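Local coordinates for protein 3-HSA hydroxylase, oxygenase (Rhodococcus sp., PDB 2RFQ) that catalyses the flavin-dependent ortho-hydroxylation of the phenolic steroid catabolite 3-HSA to the catechol 3,4-DHSA during bacterial breakdown of cholesterol, at residues 48-53 with 87-92; 53-58 with 227-232; 244-249 with 331-336; 284-289 with 338-343; 321-326 with 377-382. All coordinates share one frame; numbering follows the deposited sequence.

Interaction 1: residues 48-53 with 87-92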
# COMPACT_ATOMS: atom_id res chain seq x y z
N GLY A 48 -38.53 1.95 -15.58
CA GLY A 48 -38.13 3.06 -16.44
C GLY A 48 -36.62 3.19 -16.60
O GLY A 48 -36.13 4.07 -17.32
N PHE A 49 -35.87 2.32 -15.94
CA PHE A 49 -34.41 2.41 -15.93
C PHE A 49 -33.78 2.51 -17.33
O PHE A 49 -32.92 3.35 -17.55
CB PHE A 49 -33.77 1.21 -15.20
CG PHE A 49 -32.27 1.17 -15.41
CD1 PHE A 49 -31.45 2.07 -14.71
CD2 PHE A 49 -31.70 0.30 -16.34
CE1 PHE A 49 -30.06 2.11 -14.95
CE2 PHE A 49 -30.31 0.31 -16.57
CZ PHE A 49 -29.49 1.23 -15.87
N PHE A 50 -34.18 1.63 -18.24
CA PHE A 50 -33.53 1.62 -19.56
C PHE A 50 -33.84 2.89 -20.35
O PHE A 50 -33.07 3.28 -21.23
CB PHE A 50 -33.86 0.35 -20.35
CG PHE A 50 -33.31 -0.90 -19.72
CD1 PHE A 50 -31.93 -1.09 -19.65
CD2 PHE A 50 -34.16 -1.84 -19.16
CE1 PHE A 50 -31.40 -2.23 -19.01
CE2 PHE A 50 -33.64 -3.00 -18.52
CZ PHE A 50 -32.26 -3.18 -18.46
N ARG A 51 -34.93 3.56 -19.99
CA ARG A 51 -35.30 4.82 -20.65
C ARG A 51 -34.49 6.02 -20.16
O ARG A 51 -34.59 7.10 -20.75
CB ARG A 51 -36.80 5.12 -20.45
CG ARG A 51 -37.69 4.05 -21.02
CD ARG A 51 -39.13 4.57 -21.01
NE ARG A 51 -40.03 3.72 -21.79
CZ ARG A 51 -40.14 3.72 -23.12
NH1 ARG A 51 -39.38 4.51 -23.89
NH2 ARG A 51 -41.03 2.90 -23.69
N LEU A 52 -33.69 5.85 -19.11
CA LEU A 52 -33.01 7.00 -18.50
C LEU A 52 -32.20 7.85 -19.49
O LEU A 52 -32.35 9.07 -19.49
CB LEU A 52 -32.15 6.59 -17.31
CG LEU A 52 -32.93 6.35 -16.02
CD1 LEU A 52 -31.99 5.78 -14.95
CD2 LEU A 52 -33.60 7.62 -15.52
N LEU A 53 -31.34 7.22 -20.30
CA LEU A 53 -30.55 7.98 -21.28
C LEU A 53 -31.14 7.92 -22.71
O LEU A 53 -30.48 8.35 -23.68
CB LEU A 53 -29.08 7.54 -21.29
CG LEU A 53 -28.35 7.75 -19.95
CD1 LEU A 53 -26.92 7.27 -20.10
CD2 LEU A 53 -28.35 9.21 -19.50
N SER A 87 -25.97 -1.35 -16.54
CA SER A 87 -25.18 -0.19 -16.92
C SER A 87 -24.86 -0.18 -18.41
O SER A 87 -25.09 0.83 -19.11
CB SER A 87 -23.88 -0.19 -16.14
OG SER A 87 -23.21 1.06 -16.31
N ILE A 88 -24.35 -1.31 -18.92
CA ILE A 88 -23.89 -1.36 -20.31
C ILE A 88 -25.08 -1.29 -21.28
O ILE A 88 -25.08 -0.48 -22.23
CB ILE A 88 -22.97 -2.57 -20.54
CG1 ILE A 88 -21.72 -2.40 -19.67
CG2 ILE A 88 -22.51 -2.61 -21.98
CD1 ILE A 88 -21.08 -3.70 -19.12
N ILE A 89 -26.10 -2.10 -21.04
CA ILE A 89 -27.27 -2.06 -21.92
C ILE A 89 -27.95 -0.68 -21.84
O ILE A 89 -28.38 -0.14 -22.86
CB ILE A 89 -28.27 -3.22 -21.64
CG1 ILE A 89 -27.57 -4.57 -21.86
CG2 ILE A 89 -29.49 -3.10 -22.53
CD1 ILE A 89 -28.50 -5.75 -22.04
N GLY A 90 -27.99 -0.09 -20.65
CA GLY A 90 -28.60 1.23 -20.50
C GLY A 90 -27.84 2.29 -21.29
O GLY A 90 -28.45 3.17 -21.89
N VAL A 91 -26.51 2.21 -21.30
CA VAL A 91 -25.73 3.24 -21.99
C VAL A 91 -25.86 3.13 -23.51
O VAL A 91 -25.65 4.10 -24.23
CB VAL A 91 -24.25 3.26 -21.53
CG1 VAL A 91 -23.38 2.37 -22.43
CG2 VAL A 91 -23.73 4.71 -21.55
N HIS A 92 -26.23 1.94 -24.01
CA HIS A 92 -26.41 1.79 -25.45
C HIS A 92 -27.56 2.65 -25.96
O HIS A 92 -27.58 2.99 -27.13
CB HIS A 92 -26.62 0.34 -25.83
CG HIS A 92 -25.48 -0.52 -25.44
ND1 HIS A 92 -25.63 -1.85 -25.09
CD2 HIS A 92 -24.16 -0.23 -25.27
CE1 HIS A 92 -24.45 -2.35 -24.76
NE2 HIS A 92 -23.55 -1.39 -24.86
O HOH W 1 -30.59 4.43 -20.67

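Interaction 2: residues 53-58 with 227-232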
# COMPACT_ATOMS: atom_id res chain seq x y z
N LEU A 53 -31.34 7.22 -20.30
CA LEU A 53 -30.55 7.98 -21.28
C LEU A 53 -31.14 7.92 -22.71
O LEU A 53 -30.48 8.35 -23.68
CB LEU A 53 -29.08 7.54 -21.29
CG LEU A 53 -28.35 7.75 -19.95
CD1 LEU A 53 -26.92 7.27 -20.10
CD2 LEU A 53 -28.35 9.21 -19.50
N GLN A 54 -32.34 7.36 -22.83
CA GLN A 54 -33.04 7.31 -24.12
C GLN A 54 -33.64 8.69 -24.47
O GLN A 54 -34.06 9.41 -23.57
CB GLN A 54 -34.13 6.24 -24.06
CG GLN A 54 -34.87 6.03 -25.36
CD GLN A 54 -35.92 4.93 -25.22
OE1 GLN A 54 -36.61 4.86 -24.21
NE2 GLN A 54 -36.05 4.09 -26.25
N PRO A 55 -33.60 9.08 -25.75
CA PRO A 55 -34.14 10.40 -26.15
C PRO A 55 -35.63 10.59 -25.86
O PRO A 55 -36.41 9.62 -25.87
CB PRO A 55 -33.84 10.47 -27.66
CG PRO A 55 -32.60 9.59 -27.82
CD PRO A 55 -32.90 8.42 -26.88
N GLU A 56 -35.99 11.84 -25.57
CA GLU A 56 -37.39 12.18 -25.35
C GLU A 56 -38.29 11.73 -26.52
O GLU A 56 -39.44 11.32 -26.31
CB GLU A 56 -37.51 13.67 -25.09
CG GLU A 56 -38.93 14.13 -24.75
CD GLU A 56 -39.76 14.45 -25.97
OE1 GLU A 56 -39.18 14.67 -27.06
OE2 GLU A 56 -41.00 14.48 -25.84
N GLN A 57 -37.78 11.79 -27.75
CA GLN A 57 -38.64 11.48 -28.92
C GLN A 57 -39.09 10.01 -28.90
O GLN A 57 -40.10 9.67 -29.53
CB GLN A 57 -37.95 11.82 -30.25
CG GLN A 57 -36.75 10.96 -30.59
CD GLN A 57 -36.36 11.09 -32.05
OE1 GLN A 57 -37.21 10.92 -32.96
NE2 GLN A 57 -35.09 11.38 -32.28
N TRP A 58 -38.36 9.17 -28.17
CA TRP A 58 -38.67 7.74 -28.08
C TRP A 58 -39.30 7.38 -26.71
O TRP A 58 -39.36 6.21 -26.33
CB TRP A 58 -37.40 6.88 -28.33
CG TRP A 58 -36.76 7.16 -29.65
CD1 TRP A 58 -35.54 7.75 -29.86
CD2 TRP A 58 -37.34 6.94 -30.94
NE1 TRP A 58 -35.31 7.87 -31.22
CE2 TRP A 58 -36.40 7.38 -31.90
CE3 TRP A 58 -38.54 6.37 -31.39
CZ2 TRP A 58 -36.64 7.30 -33.28
CZ3 TRP A 58 -38.78 6.29 -32.76
CH2 TRP A 58 -37.83 6.76 -33.69
N PRO A 227 -28.51 18.14 -23.74
CA PRO A 227 -27.06 18.27 -23.46
C PRO A 227 -26.37 16.96 -23.09
O PRO A 227 -25.16 16.83 -23.31
CB PRO A 227 -27.01 19.29 -22.30
CG PRO A 227 -28.43 19.24 -21.68
CD PRO A 227 -29.32 19.04 -22.88
N VAL A 228 -27.10 15.98 -22.56
CA VAL A 228 -26.46 14.72 -22.20
C VAL A 228 -25.79 14.05 -23.42
O VAL A 228 -24.76 13.36 -23.27
CB VAL A 228 -27.43 13.74 -21.47
CG1 VAL A 228 -28.52 13.23 -22.43
CG2 VAL A 228 -26.66 12.57 -20.86
N TYR A 229 -26.32 14.28 -24.63
CA TYR A 229 -25.77 13.61 -25.83
C TYR A 229 -24.49 14.28 -26.34
O TYR A 229 -23.86 13.76 -27.28
CB TYR A 229 -26.82 13.44 -26.94
CG TYR A 229 -28.02 12.70 -26.43
CD1 TYR A 229 -27.89 11.39 -25.93
CD2 TYR A 229 -29.27 13.31 -26.35
CE1 TYR A 229 -28.97 10.70 -25.36
CE2 TYR A 229 -30.36 12.64 -25.81
CZ TYR A 229 -30.21 11.34 -25.33
OH TYR A 229 -31.27 10.67 -24.78
N LYS A 230 -24.08 15.39 -25.72
CA LYS A 230 -22.83 16.07 -26.08
C LYS A 230 -21.70 15.65 -25.13
O LYS A 230 -20.56 16.14 -25.24
CB LYS A 230 -23.02 17.58 -26.11
CG LYS A 230 -24.00 17.97 -27.19
CD LYS A 230 -24.22 19.47 -27.27
CE LYS A 230 -25.06 19.80 -28.51
NZ LYS A 230 -26.50 19.43 -28.36
N MSE A 231 -22.02 14.77 -24.17
CA MSE A 231 -21.00 14.27 -23.25
C MSE A 231 -19.96 13.43 -24.01
O MSE A 231 -20.32 12.72 -24.93
CB MSE A 231 -21.63 13.40 -22.15
CG MSE A 231 -22.52 14.19 -21.22
SE MSE A 231 -21.47 15.10 -19.83
CE MSE A 231 -20.90 13.50 -18.81
N PRO A 232 -18.68 13.52 -23.60
CA PRO A 232 -17.63 12.76 -24.27
C PRO A 232 -17.72 11.26 -24.00
O PRO A 232 -17.91 10.86 -22.85
CB PRO A 232 -16.32 13.36 -23.70
CG PRO A 232 -16.69 13.87 -22.37
CD PRO A 232 -18.14 14.37 -22.53

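Interaction 3: residues 244-249 with 331-336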
# COMPACT_ATOMS: atom_id res chain seq x y z
N PRO A 244 -20.82 0.40 -11.88
CA PRO A 244 -21.31 -0.85 -11.26
C PRO A 244 -20.31 -1.44 -10.28
O PRO A 244 -20.70 -2.01 -9.28
CB PRO A 244 -21.59 -1.78 -12.46
CG PRO A 244 -20.82 -1.20 -13.62
CD PRO A 244 -20.63 0.27 -13.34
N ILE A 245 -19.01 -1.27 -10.53
CA ILE A 245 -18.01 -1.80 -9.60
C ILE A 245 -18.06 -1.02 -8.28
O ILE A 245 -18.02 -1.62 -7.20
CB ILE A 245 -16.63 -1.83 -10.22
CG1 ILE A 245 -16.66 -2.74 -11.46
CG2 ILE A 245 -15.60 -2.32 -9.20
CD1 ILE A 245 -15.35 -2.68 -12.33
N VAL A 246 -18.16 0.31 -8.38
CA VAL A 246 -18.42 1.13 -7.19
C VAL A 246 -19.69 0.63 -6.45
O VAL A 246 -19.68 0.44 -5.23
CB VAL A 246 -18.48 2.63 -7.53
CG1 VAL A 246 -18.86 3.45 -6.28
CG2 VAL A 246 -17.10 3.07 -8.07
N GLY A 247 -20.78 0.42 -7.18
CA GLY A 247 -22.02 -0.11 -6.58
C GLY A 247 -21.81 -1.46 -5.89
O GLY A 247 -22.34 -1.68 -4.79
N MSE A 248 -21.04 -2.35 -6.51
CA MSE A 248 -20.68 -3.63 -5.90
C MSE A 248 -20.00 -3.41 -4.55
O MSE A 248 -20.27 -4.14 -3.58
CB MSE A 248 -19.80 -4.46 -6.84
CG MSE A 248 -20.59 -5.00 -8.02
SE MSE A 248 -19.25 -5.86 -9.21
CE MSE A 248 -19.93 -5.23 -10.97
N ALA A 249 -19.17 -2.36 -4.46
CA ALA A 249 -18.45 -2.06 -3.23
C ALA A 249 -19.43 -1.60 -2.15
O ALA A 249 -19.31 -2.00 -0.96
CB ALA A 249 -17.32 -1.04 -3.50
N GLY A 331 -10.33 1.04 -8.87
CA GLY A 331 -9.27 0.58 -7.95
C GLY A 331 -9.65 0.73 -6.49
O GLY A 331 -9.43 -0.20 -5.70
N ARG A 332 -10.20 1.89 -6.11
CA ARG A 332 -10.61 2.13 -4.72
C ARG A 332 -11.72 1.14 -4.31
O ARG A 332 -11.74 0.63 -3.19
CB ARG A 332 -11.14 3.56 -4.55
CG ARG A 332 -10.08 4.66 -4.75
CD ARG A 332 -10.66 6.01 -4.30
NE ARG A 332 -10.10 7.12 -5.08
CZ ARG A 332 -8.95 7.75 -4.81
NH1 ARG A 332 -8.55 8.76 -5.59
NH2 ARG A 332 -8.18 7.36 -3.80
N ALA A 333 -12.67 0.93 -5.21
CA ALA A 333 -13.78 0.01 -4.95
C ALA A 333 -13.26 -1.41 -4.69
O ALA A 333 -13.65 -2.06 -3.71
CB ALA A 333 -14.79 0.04 -6.08
N ILE A 334 -12.37 -1.88 -5.55
CA ILE A 334 -11.82 -3.25 -5.40
C ILE A 334 -10.96 -3.35 -4.14
O ILE A 334 -11.08 -4.33 -3.39
CB ILE A 334 -11.06 -3.66 -6.66
CG1 ILE A 334 -12.05 -3.74 -7.83
CG2 ILE A 334 -10.40 -5.01 -6.45
CD1 ILE A 334 -11.42 -3.80 -9.20
N SER A 335 -10.09 -2.37 -3.90
CA SER A 335 -9.28 -2.38 -2.68
C SER A 335 -10.15 -2.46 -1.42
O SER A 335 -9.83 -3.18 -0.47
CB SER A 335 -8.39 -1.15 -2.65
OG SER A 335 -7.61 -1.07 -1.47
N SER A 336 -11.26 -1.73 -1.44
CA SER A 336 -12.18 -1.70 -0.31
C SER A 336 -12.89 -3.04 -0.13
O SER A 336 -12.99 -3.54 1.01
CB SER A 336 -13.17 -0.57 -0.52
OG SER A 336 -12.43 0.67 -0.55

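Interaction 4: residues 284-289 with 338-343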
# COMPACT_ATOMS: atom_id res chain seq x y z
N ALA A 284 -13.70 1.56 8.40
CA ALA A 284 -13.50 2.99 8.19
C ALA A 284 -12.78 3.24 6.87
O ALA A 284 -13.18 4.11 6.09
CB ALA A 284 -12.74 3.62 9.35
N GLU A 285 -11.70 2.50 6.64
CA GLU A 285 -10.94 2.66 5.39
C GLU A 285 -11.80 2.39 4.16
O GLU A 285 -11.84 3.19 3.22
CB GLU A 285 -9.73 1.72 5.37
CG GLU A 285 -8.70 2.05 6.44
CD GLU A 285 -7.64 0.96 6.52
OE1 GLU A 285 -7.97 -0.21 6.21
OE2 GLU A 285 -6.49 1.29 6.87
N ALA A 286 -12.52 1.26 4.19
CA ALA A 286 -13.33 0.85 3.06
C ALA A 286 -14.45 1.84 2.77
O ALA A 286 -14.61 2.27 1.62
CB ALA A 286 -13.90 -0.54 3.30
N SER A 287 -15.19 2.22 3.81
CA SER A 287 -16.30 3.16 3.59
C SER A 287 -15.76 4.49 3.04
O SER A 287 -16.36 5.10 2.13
CB SER A 287 -17.12 3.37 4.87
OG SER A 287 -16.31 3.86 5.91
N SER A 288 -14.63 4.95 3.57
CA SER A 288 -14.13 6.25 3.12
C SER A 288 -13.68 6.19 1.68
O SER A 288 -13.94 7.10 0.90
CB SER A 288 -12.99 6.73 4.02
OG SER A 288 -12.49 7.99 3.55
N ASP A 289 -13.00 5.11 1.33
CA ASP A 289 -12.45 4.99 -0.04
C ASP A 289 -13.54 4.75 -1.09
O ASP A 289 -13.44 5.26 -2.22
CB ASP A 289 -11.38 3.92 -0.09
CG ASP A 289 -10.15 4.30 0.73
OD1 ASP A 289 -10.00 5.50 1.08
OD2 ASP A 289 -9.32 3.40 0.99
N ASP A 338 -11.73 -5.87 -1.11
CA ASP A 338 -10.66 -6.77 -0.65
C ASP A 338 -10.46 -6.66 0.87
O ASP A 338 -10.35 -7.71 1.56
CB ASP A 338 -9.35 -6.46 -1.38
CG ASP A 338 -9.35 -6.98 -2.81
OD1 ASP A 338 -10.35 -7.61 -3.22
OD2 ASP A 338 -8.37 -6.76 -3.54
N LYS A 339 -10.44 -5.43 1.39
CA LYS A 339 -10.26 -5.21 2.82
C LYS A 339 -11.39 -5.89 3.58
O LYS A 339 -11.13 -6.54 4.61
CB LYS A 339 -10.26 -3.71 3.17
CG LYS A 339 -9.05 -2.93 2.71
CD LYS A 339 -9.19 -1.45 3.16
CE LYS A 339 -7.98 -0.61 2.76
NZ LYS A 339 -7.67 -0.65 1.28
N LEU A 340 -12.62 -5.74 3.09
CA LEU A 340 -13.79 -6.27 3.82
C LEU A 340 -13.79 -7.80 3.78
O LEU A 340 -14.03 -8.47 4.81
CB LEU A 340 -15.11 -5.74 3.25
CG LEU A 340 -15.22 -4.21 3.31
CD1 LEU A 340 -16.42 -3.69 2.52
CD2 LEU A 340 -15.31 -3.77 4.75
N PHE A 341 -13.51 -8.36 2.60
CA PHE A 341 -13.52 -9.81 2.43
C PHE A 341 -12.43 -10.42 3.33
O PHE A 341 -12.67 -11.42 4.04
CB PHE A 341 -13.29 -10.13 0.94
CG PHE A 341 -13.16 -11.59 0.63
CD1 PHE A 341 -14.19 -12.47 0.90
CD2 PHE A 341 -11.99 -12.08 0.06
CE1 PHE A 341 -14.06 -13.85 0.59
CE2 PHE A 341 -11.85 -13.46 -0.26
CZ PHE A 341 -12.90 -14.33 0.03
N GLU A 342 -11.25 -9.81 3.33
CA GLU A 342 -10.14 -10.27 4.18
C GLU A 342 -10.53 -10.20 5.67
O GLU A 342 -10.30 -11.12 6.43
CB GLU A 342 -8.86 -9.47 3.95
CG GLU A 342 -7.66 -10.00 4.79
CD GLU A 342 -6.39 -9.13 4.67
OE1 GLU A 342 -6.47 -7.97 4.22
OE2 GLU A 342 -5.31 -9.60 5.07
N SER A 343 -11.10 -9.07 6.08
CA SER A 343 -11.52 -8.92 7.49
C SER A 343 -12.56 -9.96 7.93
O SER A 343 -12.51 -10.52 9.04
CB SER A 343 -12.11 -7.52 7.68
OG SER A 343 -12.36 -7.28 9.05
O HOH W 2 -9.90 0.87 0.62

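Interaction 5: residues 321-326 with 377-382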
# COMPACT_ATOMS: atom_id res chain seq x y z
N ARG A 321 -8.93 14.52 -16.29
CA ARG A 321 -9.22 14.26 -14.87
C ARG A 321 -10.27 13.17 -14.69
O ARG A 321 -10.17 12.33 -13.78
CB ARG A 321 -9.66 15.53 -14.12
CG ARG A 321 -8.48 16.43 -13.80
CD ARG A 321 -8.87 17.54 -12.84
NE ARG A 321 -9.63 18.57 -13.52
CZ ARG A 321 -10.89 18.90 -13.29
NH1 ARG A 321 -11.60 18.27 -12.35
NH2 ARG A 321 -11.44 19.89 -14.00
N ALA A 322 -11.28 13.18 -15.56
CA ALA A 322 -12.35 12.19 -15.51
C ALA A 322 -11.78 10.80 -15.66
O ALA A 322 -12.06 9.92 -14.86
CB ALA A 322 -13.42 12.49 -16.58
N ARG A 323 -10.94 10.60 -16.68
CA ARG A 323 -10.32 9.28 -16.87
C ARG A 323 -9.42 8.86 -15.70
O ARG A 323 -9.46 7.71 -15.24
CB ARG A 323 -9.57 9.26 -18.20
CG ARG A 323 -10.51 9.02 -19.38
CD ARG A 323 -10.88 7.54 -19.47
NE ARG A 323 -9.74 6.75 -19.98
CZ ARG A 323 -9.46 5.50 -19.63
NH1 ARG A 323 -10.22 4.83 -18.74
NH2 ARG A 323 -8.42 4.90 -20.21
N ARG A 324 -8.61 9.82 -15.23
CA ARG A 324 -7.74 9.59 -14.06
C ARG A 324 -8.53 9.05 -12.87
O ARG A 324 -8.18 8.04 -12.29
CB ARG A 324 -7.04 10.91 -13.69
CG ARG A 324 -6.23 10.82 -12.38
CD ARG A 324 -5.88 12.23 -11.83
NE ARG A 324 -7.07 12.85 -11.28
CZ ARG A 324 -7.19 14.14 -10.97
NH1 ARG A 324 -6.16 15.01 -11.15
NH2 ARG A 324 -8.33 14.58 -10.43
N ASP A 325 -9.61 9.75 -12.51
CA ASP A 325 -10.37 9.40 -11.32
C ASP A 325 -11.26 8.19 -11.53
O ASP A 325 -11.62 7.51 -10.57
CB ASP A 325 -11.22 10.61 -10.90
CG ASP A 325 -10.36 11.79 -10.40
OD1 ASP A 325 -9.18 11.58 -10.01
OD2 ASP A 325 -10.89 12.92 -10.42
N GLN A 326 -11.64 7.95 -12.78
CA GLN A 326 -12.54 6.84 -13.12
C GLN A 326 -11.83 5.49 -12.97
O GLN A 326 -12.32 4.58 -12.28
CB GLN A 326 -13.15 7.03 -14.51
CG GLN A 326 -13.81 5.76 -15.04
CD GLN A 326 -12.88 5.00 -15.95
OE1 GLN A 326 -12.16 5.61 -16.75
NE2 GLN A 326 -12.89 3.66 -15.85
N TYR A 377 -3.60 6.89 -16.35
CA TYR A 377 -2.64 7.66 -15.53
C TYR A 377 -1.52 8.23 -16.38
O TYR A 377 -1.17 9.41 -16.23
CB TYR A 377 -2.03 6.79 -14.43
CG TYR A 377 -2.98 6.31 -13.36
CD1 TYR A 377 -4.19 6.98 -13.09
CD2 TYR A 377 -2.65 5.21 -12.59
CE1 TYR A 377 -5.08 6.52 -12.08
CE2 TYR A 377 -3.51 4.75 -11.56
CZ TYR A 377 -4.72 5.40 -11.32
OH TYR A 377 -5.59 4.96 -10.33
N VAL A 378 -0.99 7.41 -17.28
CA VAL A 378 0.08 7.89 -18.16
C VAL A 378 -0.45 9.03 -19.02
O VAL A 378 0.22 10.06 -19.17
CB VAL A 378 0.65 6.74 -19.01
CG1 VAL A 378 1.57 7.25 -20.12
CG2 VAL A 378 1.40 5.76 -18.10
N MSE A 379 -1.65 8.86 -19.55
CA MSE A 379 -2.24 9.91 -20.40
C MSE A 379 -2.42 11.22 -19.62
O MSE A 379 -2.09 12.30 -20.12
CB MSE A 379 -3.60 9.46 -20.94
CG MSE A 379 -4.19 10.50 -21.84
SE MSE A 379 -5.93 9.94 -22.51
CE MSE A 379 -6.82 9.67 -20.81
N TYR A 380 -2.94 11.10 -18.41
CA TYR A 380 -3.13 12.28 -17.56
C TYR A 380 -1.79 12.98 -17.33
O TYR A 380 -1.68 14.21 -17.48
CB TYR A 380 -3.74 11.87 -16.21
CG TYR A 380 -3.79 13.05 -15.26
CD1 TYR A 380 -4.84 13.97 -15.32
CD2 TYR A 380 -2.77 13.26 -14.34
CE1 TYR A 380 -4.87 15.05 -14.47
CE2 TYR A 380 -2.78 14.34 -13.50
CZ TYR A 380 -3.83 15.23 -13.56
OH TYR A 380 -3.83 16.31 -12.69
N GLY A 381 -0.77 12.20 -16.95
CA GLY A 381 0.58 12.77 -16.74
C GLY A 381 1.17 13.43 -17.98
O GLY A 381 1.84 14.47 -17.89
N THR A 382 0.93 12.82 -19.14
CA THR A 382 1.34 13.38 -20.41
C THR A 382 0.71 14.77 -20.58
O THR A 382 1.40 15.73 -20.94
CB THR A 382 0.96 12.43 -21.57
OG1 THR A 382 1.64 11.17 -21.37
CG2 THR A 382 1.41 13.01 -22.93

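Interaction 1: residues 48-53 with 87-92
The CA of Phe50 comes within 5.0 Å of the CA of Gly90, where a turn with helical backbone angles (residues 49-52) presses against the middle of helix 80-96. Glycine suits position 90 because a CB there would sit about 3.2 Å from Phe49 CE2, too tight beside the aromatic pair. The Phe50 ring presents its edge to this bare backbone, with CD1 4.1 Å from Gly90 CA and near the ring plane. Farther out on the ring, CE1 meets the CG2 branch of Ile89 obliquely. The two phenylalanines also pack on each other, since Phe49 CD2 stands 3.6 Å above the Phe50 ring plane, offset toward the rim. Leu53 completes the apolar patch, its CD1 lying 4.3 Å from Val91 CG2. A single water links the polar backbone of the two segments: it donates to Phe50 O and to Gly90 O at 2.8 Å each, and accepts from Leu53 N at 2.9 Å. Phe50 O also accepts from Asn93 ND2. Behind the rings, Phe49 meets Phe68 of helix 65-76, and Phe50 rests on Met41 and Leu44 of helix 38-47, which ends in a Schellman motif at Gly48. This is the buried core of the helical N-terminal domain of the acyl-CoA dehydrogenase fold, and Val91 lies close to Tyr120, an FMN-binding residue by similarity.

Interaction 2: residues 53-58 with 227-232
The edge of the Tyr229 ring receives the carbonyl oxygen of Leu53 in its plane, while one face carries CG1 of the adjoining Val228, 3.7 Å above the ring centre. The phenol OH donates to Leu53 O at 2.7 Å, meeting the oxygen from above the carbonyl plane, 58° out of it. Pro55 crosses the tyrosine at about a right angle, with its CG 3.9 Å from Tyr229 CZ. The hydroxyl also lies 3.0 Å from Pro55 N, but a proline nitrogen has no hydrogen to share. On the apolar flank, Val228 CG2, anti to the backbone N, reaches Leu53 CD2 at 4.0 Å. Farther out, the Trp94 ring meets that of Tyr229, and its NE1 bonds to Val228 O. Tyrosine suits this place because one side chain offers a broad apolar surface and a terminal donor; the contact therefore implies a buried carbonyl satisfied across two loops, one after helix 38-47 and the other leading into helix 233-266.

Interaction 3: residues 244-249 with 331-336
Ala333 is the bump of this interface, its methyl set into a shallow hollow formed by Ile245, Val246 and Ala249 on the facing helix. The floor is backbone: Ala333 CB lies 3.8 Å from Ile245 O and 3.9 Å from Val246 CA. One wall is the methyl of Ala249, whose CB is 3.8 Å from Ala333 CB; another is Ile245 CG2, at 4.0 Å from the same atom. Alanine fits because a longer side chain would run into that backbone floor. The hollow is answered in the other direction by Ile245, whose CG2, held anti to the backbone N, enters the groove between Ala333 CB and Ile334 CG1, 4.1 Å from the latter. With small residues at the centre, the helix axes approach to 8.6 Å and run nearly parallel, at 26°. Ser336, one turn after Arg332, turns its OG back to Arg332 O at 2.7 Å, and its OG and N reach that oxygen from opposite faces of the carbonyl plane. Around the contact, Ala249 and Ser336 also touch Ile290 of helix 277-309, and Arg332 extends to a salt bridge with Asp289 of the second subunit. Ile245 packs on Trp84, an FMN-binding residue by similarity, so this close pairing of helices 233-266 and 316-344 belongs to the C-terminal helical bundle of the acyl-CoA dehydrogenase fold near its flavin site.

Interaction 4: residues 284-289 with 338-343
Lys339 lays its aliphatic chain across Glu285 at about a right angle, on two antiparallel helices of the acyl-CoA dehydrogenase C-terminal bundle whose axes come within 9.6 Å. Lys339 CD and CE each lie 3.5 Å from Glu285 OE1, so methylenes, not the ammonium, meet the carboxylate. Beneath, Ala286 CB packs on Leu340 CD2 at 3.8 Å; a methyl is small enough to sit against the branched end of the leucine. In the next shell, Glu285 OE1 is held by a salt bridge to Arg282 NE. Asp289 OD1 bridges to Arg328 and Arg332 of the second subunit, which would probably stabilise its charge and fix the carboxylate. An alanine in place of Lys339 would probably leave the water beside Asp289 without its ammonium donor and open a gap along Glu285. The lysine chain bends at its last torsion (chi4 56°), bringing NZ to 2.8 Å from that water, which donates in turn to Asp289 OD2 at 2.6 Å.

Interaction 5: residues 321-326 with 377-382
Arg324 and Tyr380 lie side by side and point the same way, with the arginine chain over one face of the ring. Arg324 CD sits 3.8 Å from the centroid of the Tyr380 ring and just 3° off its normal, a CH-pi contact over the centre. The chain then bends at chi3, and the guanidinium plane is inclined at 56° to the ring. Asp325 grips it side-on: Arg324 NE donates to Asp325 OD1 at 2.8 Å and Arg324 NH2 to Asp325 OD2 at 3.1 Å, a salt bridge that holds the group's rotation. Arg321 CG stands 3.5 Å above one face of the Arg324 guanidinium and also meets Tyr380 CE1 obliquely, at 3.9 Å. These residues join helix 373-384, near the C-terminus, to helix 316-344 of the acyl-CoA dehydrogenase-type bundle, the two running roughly antiparallel at 146°. The Tyr380 hydroxyl bonds to Tyr253 OH of the second subunit, so the tyrosine serves fold and assembly together. An alanine in its place would probably leave Arg324 CD without its aromatic cover and Tyr253 of the second subunit without this partner. Tyr377 presents its edge instead, CE1 lying 3.5 Å from Arg324 O in the ring plane, while its hydroxyl bonds to Arg328. Crossing Arg323 at about a right angle, selenomethionine Met379 bends at its last torsion and brings its end methyl CE to 3.8 Å from Arg323 CB.

In the fold
Interaction 1 packs aromatic rings on a glycine within the N-terminal helical region; interaction 2, sharing Leu53, joins that region to the loop before helix 233-266 by a tyrosine-to-carbonyl bond. Both are buried, and no other subunit touches them. Interactions 3, 4 and 5 all use helix 316-344, which meets a different helix in each. Interactions 3 and 4 touch, their centres about 10 Å apart. Interaction 3 is buried and apolar, whereas interaction 4, about 23 Å from the chain centre, includes partly exposed charged residues and a bridging water. Interaction 5 combines arginines with aromatic rings. Interactions 4 and 5 meet the second subunit more widely than interaction 3, where Arg332 does so.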